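Local coordinates for KLLA0E08119p (Kluyveromyces lactis, PDB 3VA7), which probably catalyses the ATP- and biotin-dependent carboxylation of urea to urea-1-carboxylate, the chain carrying biotin carboxylase, carboxyltransferase and biotin carrier parts of a longer multifunctional enzyme, at residues A[676-681]-A[757-762]; A[731-736]-A[844-849]; A[784-789]-A[899-904]. All blocks are in the same frame, centred on the assembly; numbering follows the deposited sequence.

Interaction 1: residues A[676-681]-A[757-762]; sequences DLFKEE and VCQAVV
Phe678 reaches from the loop before helix 680-688 and brings its ring against Val757 and Gln759 of strand 756-762. The amide of Gln759 comes in over one face: OE1 stands 3.6 Å from Phe678 CE1, offset toward the rim, and the amide plane is turned 67° from that of the ring. A bend at chi2 (73°) lays the amide oxygen of Gln759 on the ring, although the side chain does not set out from the backbone in that direction. Val757 meets the far end of the ring from the opposing direction, with CG2 3.8 Å from Phe678 CZ. Its other methyl, CG1, lies 4.2 Å from Leu677 CD1, so one valine touches two consecutive loop residues. No hydrogen bond joins the two segments; the contact is apolar apart from the amide oxygen over the ring. Trp711 and, edge-to-face, Phe738 also meet the Phe678 ring, while Ile683 of helix 680-688 touches both Phe678 and Gln759. The arrangement is that of a hydrophobic core, packing the approach to a helix against a strand of the mixed sheet in the A and B subdomains of the carboxyltransferase.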
loop_
_atom_site.group_PDB
_atom_site.type_symbol
_atom_site.label_atom_id
_atom_site.label_comp_id
_atom_site.label_asym_id
_atom_site.label_seq_id
_atom_site.Cartn_x
_atom_site.Cartn_y
_atom_site.Cartn_z
ATOM N N ASP A 676 -31.662 13.172 24.366
ATOM C CA ASP A 676 -31.956 11.732 24.312
ATOM C C ASP A 676 -30.674 10.946 24.654
ATOM O O ASP A 676 -30.760 9.786 25.074
ATOM C CB ASP A 676 -32.480 11.297 22.917
ATOM C CG ASP A 676 -31.695 11.918 21.775
ATOM O OD1 ASP A 676 -31.472 11.310 20.711
ATOM O OD2 ASP A 676 -31.250 13.049 21.942
ATOM N N LEU A 677 -29.509 11.603 24.505
ATOM C CA LEU A 677 -28.195 10.987 24.729
ATOM C C LEU A 677 -27.297 11.640 25.816
ATOM O O LEU A 677 -26.754 10.927 26.659
ATOM C CB LEU A 677 -27.429 10.895 23.392
ATOM C CG LEU A 677 -28.254 10.178 22.335
ATOM C CD1 LEU A 677 -27.849 10.514 20.899
ATOM C CD2 LEU A 677 -28.174 8.689 22.620
ATOM N N PHE A 678 -27.091 12.956 25.746
ATOM C CA PHE A 678 -26.335 13.726 26.766
ATOM C C PHE A 678 -27.223 14.604 27.688
ATOM O O PHE A 678 -28.205 15.194 27.245
ATOM C CB PHE A 678 -25.378 14.690 26.097
ATOM C CG PHE A 678 -24.332 14.044 25.252
ATOM C CD1 PHE A 678 -24.565 13.808 23.894
ATOM C CD2 PHE A 678 -23.081 13.709 25.795
ATOM C CE1 PHE A 678 -23.601 13.248 23.094
ATOM C CE2 PHE A 678 -22.095 13.141 24.999
ATOM C CZ PHE A 678 -22.354 12.910 23.640
ATOM N N LYS A 679 -26.858 14.756 28.951
ATOM C CA LYS A 679 -27.555 15.763 29.743
ATOM C C LYS A 679 -27.334 17.170 29.192
ATOM O O LYS A 679 -26.217 17.497 28.745
ATOM C CB LYS A 679 -27.171 15.696 31.225
ATOM C CG LYS A 679 -27.971 14.648 31.949
ATOM C CD LYS A 679 -27.441 14.375 33.349
ATOM C CE LYS A 679 -28.046 13.058 33.893
ATOM N NZ LYS A 679 -29.352 12.714 33.147
ATOM N N GLU A 680 -28.413 17.973 29.203
ATOM C CA GLU A 680 -28.388 19.434 28.968
ATOM C C GLU A 680 -27.108 20.109 29.415
ATOM O O GLU A 680 -26.427 20.706 28.595
ATOM C CB GLU A 680 -29.552 20.126 29.689
ATOM C CG GLU A 680 -30.785 20.478 28.832
ATOM C CD GLU A 680 -30.470 21.577 27.847
ATOM O OE1 GLU A 680 -30.764 21.429 26.615
ATOM O OE2 GLU A 680 -29.882 22.579 28.337
ATOM N N GLU A 681 -26.775 20.032 30.709
ATOM C CA GLU A 681 -25.599 20.777 31.202
ATOM C C GLU A 681 -24.314 20.323 30.539
ATOM O O GLU A 681 -23.432 21.152 30.226
ATOM C CB GLU A 681 -25.471 20.853 32.737
ATOM C CG GLU A 681 -25.644 19.573 33.523
ATOM C CD GLU A 681 -25.020 19.668 34.937
ATOM O OE1 GLU A 681 -25.476 18.903 35.831
ATOM O OE2 GLU A 681 -24.080 20.504 35.166
ATOM N N VAL A 757 -21.465 7.643 19.867
ATOM C CA VAL A 757 -22.162 8.878 19.501
ATOM C C VAL A 757 -21.153 9.984 19.181
ATOM O O VAL A 757 -20.048 9.985 19.702
ATOM C CB VAL A 757 -23.107 9.321 20.610
ATOM C CG1 VAL A 757 -24.222 8.323 20.796
ATOM C CG2 VAL A 757 -22.374 9.483 21.913
ATOM N N CYS A 758 -21.532 10.893 18.284
ATOM C CA CYS A 758 -20.746 12.086 17.907
ATOM C C CYS A 758 -21.547 13.313 18.340
ATOM O O CYS A 758 -22.776 13.398 18.080
ATOM C CB CYS A 758 -20.551 12.149 16.403
ATOM S SG CYS A 758 -19.413 10.906 15.695
ATOM N N GLN A 759 -20.892 14.290 18.943
ATOM C CA GLN A 759 -21.598 15.391 19.561
ATOM C C GLN A 759 -21.879 16.476 18.536
ATOM O O GLN A 759 -23.005 16.965 18.432
ATOM C CB GLN A 759 -20.799 15.893 20.783
ATOM C CG GLN A 759 -21.013 17.321 21.200
ATOM C CD GLN A 759 -22.346 17.584 21.882
ATOM O OE1 GLN A 759 -22.842 16.776 22.664
ATOM N NE2 GLN A 759 -22.927 18.722 21.590
ATOM N N ALA A 760 -20.861 16.840 17.769
ATOM C CA ALA A 760 -20.878 17.993 16.867
ATOM C C ALA A 760 -19.891 17.632 15.758
ATOM O O ALA A 760 -19.192 16.613 15.902
ATOM C CB ALA A 760 -20.421 19.239 17.591
ATOM N N VAL A 761 -19.829 18.439 14.681
ATOM C CA VAL A 761 -18.897 18.215 13.587
ATOM C C VAL A 761 -18.257 19.532 13.113
ATOM O O VAL A 761 -18.949 20.481 12.691
ATOM C CB VAL A 761 -19.595 17.580 12.351
ATOM C CG1 VAL A 761 -18.566 17.337 11.253
ATOM C CG2 VAL A 761 -20.412 16.272 12.732
ATOM N N VAL A 762 -16.926 19.571 13.169
ATOM C CA VAL A 762 -16.153 20.672 12.723
ATOM C C VAL A 762 -16.589 20.989 11.291
ATOM O O VAL A 762 -16.822 20.038 10.461
ATOM C CB VAL A 762 -14.654 20.316 12.790
ATOM C CG1 VAL A 762 -13.820 21.421 12.156
ATOM C CG2 VAL A 762 -14.230 20.039 14.245
#

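Interaction 2: residues A[731-736]-A[844-849]; sequences YSLGAI and GDRYIL. With NA (sodium ion), chain K; BTI (5-(hexahydro-2-oxo-1H-thieno[3,4-D]imidazol-6-yl)pentanal), chain B.
Ser732 and Tyr847 each set the first side-chain atom beyond CB anti to the carbonyl carbon (chi1 -67° and -38°), which brings the serine hydroxyl over one face of the tyrosine ring. Ser732 OG lies 3.3 Å from Tyr847 CD1, above the plane and toward the rim, and its own hydrogen bond goes to the backbone oxygen of Ala843. At the phenol end Leu733 crosses obliquely, with CD2 3.6 Å from Tyr847 OH. Arg846, bent at chi3 (-70°), swings its guanidinium back to the same leucine and places NH2 3.7 Å from Leu733 CB. One water ties the two segments together: it donates to Leu733 O at 2.7 Å and accepts from Arg846 NH2, lying in the guanidinium plane at its edge. Both sides are turns, a type II turn from Ser732 to Ala735 and a type I turn from Gly844 to Tyr847; the backbone angles of Gly734 and Gly844 would jam a side chain against the preceding carbonyl. Beside the contact, Asp845 binds the sodium ion through OD2 at 2.0 Å, with Glu764 as a second carboxylate ligand. Tyr731, at the other end, belongs to the biotin pocket, and its OH accepts a hydrogen bond from Phe756 N. Between the two segments themselves the polar link is the bridging water, backed by the direct bond of Ser732 OG to Ala843 O beside them, and the sodium probably offsets the charge of the two acids that meet there.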
loop_
_atom_site.group_PDB
_atom_site.type_symbol
_atom_site.label_atom_id
_atom_site.label_comp_id
_atom_site.label_asym_id
_atom_site.label_seq_id
_atom_site.Cartn_x
_atom_site.Cartn_y
_atom_site.Cartn_z
ATOM N N TYR A 731 -19.876 8.007 10.279
ATOM C CA TYR A 731 -19.585 9.249 10.936
ATOM C C TYR A 731 -19.320 10.283 9.873
ATOM O O TYR A 731 -18.999 9.956 8.723
ATOM C CB TYR A 731 -18.279 9.144 11.711
ATOM C CG TYR A 731 -18.250 8.248 12.888
ATOM C CD1 TYR A 731 -19.402 7.913 13.579
ATOM C CD2 TYR A 731 -17.030 7.775 13.365
ATOM C CE1 TYR A 731 -19.339 7.066 14.744
ATOM C CE2 TYR A 731 -16.941 6.963 14.484
ATOM C CZ TYR A 731 -18.073 6.613 15.186
ATOM O OH TYR A 731 -17.931 5.816 16.324
ATOM N N SER A 732 -19.312 11.527 10.302
ATOM C CA SER A 732 -18.945 12.623 9.406
ATOM C C SER A 732 -17.498 13.035 9.570
ATOM O O SER A 732 -17.008 13.144 10.691
ATOM C CB SER A 732 -19.828 13.834 9.732
ATOM O OG SER A 732 -21.176 13.557 9.387
ATOM N N LEU A 733 -16.816 13.286 8.462
ATOM C CA LEU A 733 -15.562 14.018 8.533
ATOM C C LEU A 733 -15.732 15.230 9.469
ATOM O O LEU A 733 -16.676 16.071 9.320
ATOM C CB LEU A 733 -15.175 14.474 7.165
ATOM C CG LEU A 733 -14.060 13.750 6.441
ATOM C CD1 LEU A 733 -13.335 12.648 7.275
ATOM C CD2 LEU A 733 -14.573 13.226 5.072
ATOM N N GLY A 734 -14.874 15.276 10.485
ATOM C CA GLY A 734 -14.848 16.385 11.385
ATOM C C GLY A 734 -15.643 16.083 12.634
ATOM O O GLY A 734 -15.666 16.906 13.564
ATOM N N ALA A 735 -16.312 14.930 12.688
ATOM C CA ALA A 735 -17.204 14.646 13.822
ATOM C C ALA A 735 -16.410 14.576 15.126
ATOM O O ALA A 735 -15.188 14.216 15.159
ATOM C CB ALA A 735 -17.948 13.339 13.608
ATOM N N ILE A 736 -17.083 14.899 16.220
ATOM C CA ILE A 736 -16.389 14.849 17.503
ATOM C C ILE A 736 -16.965 13.626 18.189
ATOM O O ILE A 736 -18.070 13.640 18.688
ATOM C CB ILE A 736 -16.509 16.194 18.256
ATOM C CG1 ILE A 736 -15.822 17.286 17.430
ATOM C CG2 ILE A 736 -15.808 16.189 19.549
ATOM C CD1 ILE A 736 -16.271 18.683 17.843
ATOM N N GLY A 844 -22.844 17.709 10.279
ATOM C CA GLY A 844 -21.847 18.423 9.522
ATOM C C GLY A 844 -22.437 19.256 8.406
ATOM O O GLY A 844 -23.503 19.007 7.902
ATOM N N ASP A 845 -21.737 20.313 8.102
ATOM C CA ASP A 845 -21.835 21.114 6.892
ATOM C C ASP A 845 -22.280 20.275 5.602
ATOM O O ASP A 845 -22.865 20.807 4.662
ATOM C CB ASP A 845 -20.367 21.652 6.814
ATOM C CG ASP A 845 -20.176 22.663 5.785
ATOM O OD1 ASP A 845 -20.020 23.815 6.150
ATOM O OD2 ASP A 845 -20.140 22.370 4.559
ATOM N N ARG A 846 -21.940 18.976 5.556
ATOM C CA ARG A 846 -21.981 18.168 4.313
ATOM C C ARG A 846 -22.918 16.949 4.352
ATOM O O ARG A 846 -22.970 16.168 3.388
ATOM C CB ARG A 846 -20.587 17.614 3.958
ATOM C CG ARG A 846 -19.683 18.555 3.184
ATOM C CD ARG A 846 -18.295 18.039 3.057
ATOM N NE ARG A 846 -17.629 18.070 4.357
ATOM C CZ ARG A 846 -16.366 17.676 4.566
ATOM N NH1 ARG A 846 -15.622 17.227 3.550
ATOM N NH2 ARG A 846 -15.840 17.793 5.776
ATOM N N TYR A 847 -23.650 16.754 5.443
ATOM C CA TYR A 847 -24.414 15.536 5.511
ATOM C C TYR A 847 -25.550 15.639 6.456
ATOM O O TYR A 847 -25.494 16.390 7.454
ATOM C CB TYR A 847 -23.612 14.408 6.160
ATOM C CG TYR A 847 -22.148 14.250 5.897
ATOM C CD1 TYR A 847 -21.182 15.134 6.467
ATOM C CD2 TYR A 847 -21.724 13.162 5.150
ATOM C CE1 TYR A 847 -19.853 14.943 6.251
ATOM C CE2 TYR A 847 -20.389 12.928 4.944
ATOM C CZ TYR A 847 -19.458 13.796 5.501
ATOM O OH TYR A 847 -18.168 13.478 5.225
ATOM N N ILE A 848 -26.523 14.779 6.177
ATOM C CA ILE A 848 -27.668 14.572 7.032
ATOM C C ILE A 848 -27.640 13.089 7.377
ATOM O O ILE A 848 -27.512 12.245 6.500
ATOM C CB ILE A 848 -29.012 14.911 6.276
ATOM C CG1 ILE A 848 -29.122 16.438 5.938
ATOM C CG2 ILE A 848 -30.208 14.416 7.026
ATOM C CD1 ILE A 848 -30.592 16.908 5.421
ATOM N N LEU A 849 -27.724 12.778 8.660
ATOM C CA LEU A 849 -27.813 11.414 9.089
ATOM C C LEU A 849 -29.286 10.983 9.224
ATOM O O LEU A 849 -30.035 11.619 9.974
ATOM C CB LEU A 849 -27.074 11.304 10.423
ATOM C CG LEU A 849 -26.994 9.909 11.085
ATOM C CD1 LEU A 849 -26.109 8.962 10.299
ATOM C CD2 LEU A 849 -26.521 10.002 12.555
HETATM NA NA NA K . -19.643 22.702 2.596
HETATM C C11 BTI B . -7.073 8.148 17.248
HETATM O O11 BTI B . -6.967 7.272 18.162
HETATM C C10 BTI B . -8.342 8.377 16.374
HETATM C C9 BTI B . -9.412 7.336 16.700
HETATM C C8 BTI B . -10.807 7.619 16.159
HETATM C C7 BTI B . -11.952 6.877 16.877
HETATM C C2 BTI B . -11.745 5.387 17.053
HETATM S S1 BTI B . -11.543 4.533 15.518
HETATM C C6 BTI B . -12.068 2.984 16.164
HETATM C C5 BTI B . -12.974 3.251 17.347
HETATM N N3 BTI B . -14.283 3.102 16.767
HETATM C C3 BTI B . -14.896 4.253 16.686
HETATM O O3 BTI B . -16.129 4.389 16.241
HETATM N N2 BTI B . -14.158 5.243 17.142
HETATM C C4 BTI B . -12.931 4.733 17.741
HETATM O O HOH W 1 -17.187 18.406 8.048
HETATM O O HOH W 2 -18.676 21.517 0.088
#

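Interaction 3: residues A[784-789]-A[899-904]; sequences LSYGVA and INQKAL
Tyr786 and Gln901 stack side chain on side chain, each the first residue of its helix. Gln901 CB sits almost centrally over one face of the tyrosine ring, 3.8 Å from the centroid and only 4° off the ring normal, a CH-pi contact. The two side chains run past each other in opposite directions, so the amide reaches the root of the tyrosine, with Gln901 NE2 4.0 Å from Tyr786 CB and the amide plane tilted 26° from the ring. The phenol end meets the other backbone instead: Tyr786 OH is 3.8 Å from Asn900 CA. With its CG anti to the backbone N (chi1 169°), Tyr786 directs the ring out from the start of helix 786-802 toward helix 901-912. In the second shell, Gln901 NE2 donates to Gln842 OE1, which fixes the turn of the amide, and Phe894 of strand 889-894 also touches Tyr786. Ser785 is the N-cap of the first helix; its OG accepts from Val788 N at 3.0 Å in a nearly straight bond. A serine in place of Tyr786 removes the ring under Gln901 CB, which would probably open a gap between the two helix starts. As no hydrogen bond crosses between the segments, their cohesion comes from dispersion and CH-pi contact, while Gln901 NE2 and Ser785 OG find their partners in Gln842 and Val788.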
loop_
_atom_site.group_PDB
_atom_site.type_symbol
_atom_site.label_atom_id
_atom_site.label_comp_id
_atom_site.label_asym_id
_atom_site.label_seq_id
_atom_site.Cartn_x
_atom_site.Cartn_y
_atom_site.Cartn_z
ATOM N N LEU A 784 -22.153 27.043 14.932
ATOM C CA LEU A 784 -22.191 27.689 13.656
ATOM C C LEU A 784 -23.408 27.049 12.946
ATOM O O LEU A 784 -23.658 25.806 13.091
ATOM C CB LEU A 784 -20.902 27.380 12.927
ATOM C CG LEU A 784 -19.819 28.409 12.615
ATOM C CD1 LEU A 784 -19.386 29.185 13.820
ATOM C CD2 LEU A 784 -18.635 27.751 11.863
ATOM N N SER A 785 -24.181 27.920 12.268
ATOM C CA SER A 785 -25.329 27.545 11.462
ATOM C C SER A 785 -24.847 26.917 10.163
ATOM O O SER A 785 -23.738 27.217 9.658
ATOM C CB SER A 785 -26.150 28.782 11.100
ATOM O OG SER A 785 -25.467 29.589 10.125
ATOM N N TYR A 786 -25.708 26.084 9.584
ATOM C CA TYR A 786 -25.413 25.537 8.274
ATOM C C TYR A 786 -24.926 26.636 7.299
ATOM O O TYR A 786 -23.923 26.453 6.597
ATOM C CB TYR A 786 -26.634 24.777 7.750
ATOM C CG TYR A 786 -26.471 24.415 6.298
ATOM C CD1 TYR A 786 -25.616 23.338 5.893
ATOM C CD2 TYR A 786 -27.127 25.182 5.293
ATOM C CE1 TYR A 786 -25.453 23.013 4.532
ATOM C CE2 TYR A 786 -26.945 24.861 3.944
ATOM C CZ TYR A 786 -26.116 23.782 3.576
ATOM O OH TYR A 786 -25.970 23.531 2.228
ATOM N N GLY A 787 -25.621 27.787 7.263
ATOM C CA GLY A 787 -25.348 28.825 6.259
ATOM C C GLY A 787 -23.987 29.482 6.474
ATOM O O GLY A 787 -23.178 29.696 5.540
ATOM N N VAL A 788 -23.714 29.822 7.721
ATOM C CA VAL A 788 -22.406 30.406 8.022
ATOM C C VAL A 788 -21.290 29.442 7.585
ATOM O O VAL A 788 -20.300 29.853 7.017
ATOM C CB VAL A 788 -22.301 30.806 9.509
ATOM C CG1 VAL A 788 -20.880 31.128 9.879
ATOM C CG2 VAL A 788 -23.184 31.994 9.743
ATOM N N ALA A 789 -21.507 28.165 7.819
ATOM C CA ALA A 789 -20.557 27.151 7.492
ATOM C C ALA A 789 -20.293 27.099 5.982
ATOM O O ALA A 789 -19.159 26.923 5.556
ATOM C CB ALA A 789 -21.071 25.837 8.012
ATOM N N ILE A 899 -27.685 21.555 -3.819
ATOM C CA ILE A 899 -28.924 21.309 -3.085
ATOM C C ILE A 899 -28.625 21.747 -1.685
ATOM O O ILE A 899 -27.550 21.436 -1.228
ATOM C CB ILE A 899 -29.297 19.780 -3.112
ATOM C CG1 ILE A 899 -30.589 19.516 -2.343
ATOM C CG2 ILE A 899 -28.142 18.938 -2.538
ATOM C CD1 ILE A 899 -31.211 18.149 -2.615
ATOM N N ASN A 900 -29.509 22.497 -1.019
ATOM C CA ASN A 900 -29.237 22.954 0.346
ATOM C C ASN A 900 -29.819 22.010 1.359
ATOM O O ASN A 900 -30.605 21.131 1.011
ATOM C CB ASN A 900 -29.717 24.389 0.630
ATOM C CG ASN A 900 -31.213 24.590 0.365
ATOM O OD1 ASN A 900 -31.573 25.202 -0.641
ATOM N ND2 ASN A 900 -32.084 24.057 1.230
ATOM N N GLN A 901 -29.465 22.210 2.614
ATOM C CA GLN A 901 -29.904 21.350 3.674
ATOM C C GLN A 901 -31.412 21.153 3.692
ATOM O O GLN A 901 -31.904 20.006 3.772
ATOM C CB GLN A 901 -29.436 21.911 5.023
ATOM C CG GLN A 901 -29.378 20.907 6.112
ATOM C CD GLN A 901 -29.107 21.536 7.471
ATOM O OE1 GLN A 901 -29.857 22.414 7.947
ATOM N NE2 GLN A 901 -28.033 21.071 8.127
ATOM N N LYS A 902 -32.143 22.269 3.629
ATOM C CA LYS A 902 -33.586 22.251 3.765
ATOM C C LYS A 902 -34.191 21.455 2.646
ATOM O O LYS A 902 -35.063 20.632 2.903
ATOM C CB LYS A 902 -34.159 23.667 3.782
ATOM C CG LYS A 902 -34.124 24.351 5.154
ATOM C CD LYS A 902 -34.843 25.736 5.089
ATOM C CE LYS A 902 -34.735 26.525 6.444
ATOM N NZ LYS A 902 -35.629 27.748 6.412
ATOM N N ALA A 903 -33.688 21.657 1.427
ATOM C CA ALA A 903 -34.178 20.932 0.245
ATOM C C ALA A 903 -33.969 19.418 0.300
ATOM O O ALA A 903 -34.893 18.632 -0.104
ATOM C CB ALA A 903 -33.589 21.509 -1.062
ATOM N N LEU A 904 -32.765 19.001 0.762
ATOM C CA LEU A 904 -32.441 17.589 0.854
ATOM C C LEU A 904 -33.339 16.891 1.940
ATOM O O LEU A 904 -33.924 15.802 1.722
ATOM C CB LEU A 904 -30.956 17.433 1.117
ATOM C CG LEU A 904 -30.557 16.050 1.610
ATOM C CD1 LEU A 904 -30.759 15.090 0.474
ATOM C CD2 LEU A 904 -29.127 16.030 2.067
#

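How the interactions relate
Interaction 1 is a buried core contact, whereas interactions 2 and 3 are only partly buried, the last including the exposed Asn900. Interactions 1 and 2 share a sheet: strands 756-762 and 735-739 are neighbours, probably joined by backbone hydrogen bonds between Ile736 and both Gln759 and Ala760. Interaction 2 also meets interaction 3, where Ile848 packs on Leu904 and Asp845 lies against Ala789. Interactions 1 and 3 do not touch, their nearest atoms being about 7 Å apart. The chemistry shifts accordingly, from apolar and aromatic packing in 676-681/757-762, through a water bridge beside the sodium site in 731-736/844-849, to aliphatic-on-aromatic stacking between helix starts in 784-789/899-904.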